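Local atomic coordinates of CdiI immunity protein (Cupriavidus taiwanensis, PDB entry 5T87), a protein that binds the CdiA toxin of contact-dependent growth inhibition and so probably protects the cell that makes it from that toxin. Residues E26-A29 against D30-S34. Numbering follows the deposited sequence.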
loop_
_atom_site.group_PDB
_atom_site.type_symbol
_atom_site.label_atom_id
_atom_site.label_comp_id
_atom_site.label_asym_id
_atom_site.label_seq_id
_atom_site.Cartn_x
_atom_site.Cartn_y
_atom_site.Cartn_z
ATOM N N GLU A 26 1.377 10.181 12.661
ATOM C CA GLU A 26 2.271 9.002 12.606
ATOM C C GLU A 26 1.644 7.813 13.334
ATOM O O GLU A 26 1.810 6.683 12.919
ATOM C CB GLU A 26 3.676 9.314 13.153
ATOM C CG GLU A 26 4.427 10.300 12.271
ATOM C CD GLU A 26 5.715 10.885 12.889
ATOM O OE1 GLU A 26 6.044 12.080 12.559
ATOM O OE2 GLU A 26 6.378 10.151 13.681
ATOM N N ALA A 27 0.918 8.084 14.413
ATOM C CA ALA A 27 0.189 7.047 15.122
ATOM C C ALA A 27 -0.888 6.478 14.203
ATOM O O ALA A 27 -1.060 5.250 14.107
ATOM C CB ALA A 27 -0.434 7.594 16.403
ATOM N N ILE A 28 -1.587 7.369 13.504
ATOM C CA ILE A 28 -2.700 6.929 12.662
ATOM C C ILE A 28 -2.207 6.100 11.481
ATOM O O ILE A 28 -2.816 5.072 11.141
ATOM C CB ILE A 28 -3.605 8.100 12.221
ATOM C CG1 ILE A 28 -4.403 8.617 13.414
ATOM C CG2 ILE A 28 -4.601 7.660 11.163
ATOM C CD1 ILE A 28 -4.733 10.081 13.274
ATOM N N ALA A 29 -1.108 6.540 10.876
ATOM C CA ALA A 29 -0.499 5.802 9.781
ATOM C C ALA A 29 -0.085 4.416 10.253
ATOM O O ALA A 29 -0.286 3.425 9.551
ATOM C CB ALA A 29 0.705 6.553 9.258
ATOM N N ASP A 30 0.485 4.352 11.453
ATOM C CA ASP A 30 0.919 3.083 12.003
ATOM C C ASP A 30 -0.253 2.146 12.179
ATOM O O ASP A 30 -0.148 0.985 11.860
ATOM C CB ASP A 30 1.644 3.275 13.340
ATOM C CG ASP A 30 3.003 3.911 13.180
ATOM O OD1 ASP A 30 3.467 4.080 12.031
ATOM O OD2 ASP A 30 3.598 4.259 14.219
ATOM N N ALA A 31 -1.365 2.668 12.676
ATOM C CA ALA A 31 -2.602 1.885 12.839
ATOM C C ALA A 31 -3.120 1.359 11.502
ATOM O O ALA A 31 -3.347 0.156 11.352
ATOM C CB ALA A 31 -3.667 2.718 13.524
ATOM N N CYS A 32 -3.263 2.252 10.525
ATOM C CA CYS A 32 -3.642 1.848 9.178
ATOM C C CYS A 32 -2.750 0.759 8.643
ATOM O O CYS A 32 -3.223 -0.215 8.091
ATOM C CB CYS A 32 -3.630 3.035 8.226
ATOM S SG CYS A 32 -4.951 4.220 8.602
ATOM N N LEU A 33 -1.447 0.898 8.820
ATOM C CA LEU A 33 -0.537 -0.120 8.310
ATOM C C LEU A 33 -0.551 -1.411 9.119
ATOM O O LEU A 33 -0.406 -2.489 8.541
ATOM C CB LEU A 33 0.872 0.419 8.198
ATOM C CG LEU A 33 1.084 1.326 6.992
ATOM C CD1 LEU A 33 2.408 2.065 7.172
ATOM C CD2 LEU A 33 1.048 0.546 5.674
ATOM N N SER A 34 -0.741 -1.320 10.433
ATOM C CA SER A 34 -0.866 -2.521 11.248
ATOM C C SER A 34 -2.083 -3.358 10.783
ATOM O O SER A 34 -2.015 -4.596 10.668
ATOM C CB SER A 34 -0.981 -2.159 12.722
ATOM O OG SER A 34 -0.800 -3.319 13.523
#
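Asp-30 folds its carboxylate back over the carbonyl oxygen of Glu-26, one turn earlier in the same helix. Its CG lies 3.0 Å from Glu-26 O. That oxygen sits over the flat face of the carboxylate, almost straight above CG, with OD1 and OD2 about equally far away. All three oxygens are acceptors, and no hydrogen bond joins them. Chi1 (-71°) brings CG back to the previous turn, and the second torsion, near zero, turns the flat face to the oxygen.

The same carbonyl accepts the N-H of Asp-30 (Asp-30 N to Glu-26 O, 3.1 Å), with the donor tilted 34° from the carbonyl plane. As in a regular alpha-helix, the N-H groups of Ala-31, Cys-32 and Leu-33 bond to the carbonyls of Ala-27, Ile-28 and Ala-29, each four residues earlier. The Cys-32 N to Ile-28 O bond is 2.9 Å long and almost straight at hydrogen (179°).

Side-chain contact is sparse. Ile-28 CG2 meets Cys-32 SG at 4.3 Å. Leu-33 lays CB and CG against the oxygen of Ala-29, with CG 3.6 Å from Ala-29 O.

Near the start of helix 25-38, Asn-24 OD1 accepts the N-H of Ala-27. Ala-27 and Ala-31 pack on helix 16-22. Ala-29, Cys-32 and Leu-33 meet helix 60-76, and Ile-28 reaches both. Glu-26, Ala-29 and Leu-33 also pack on the CdiA toxin chain, placing one side of the helix at the toxin interface.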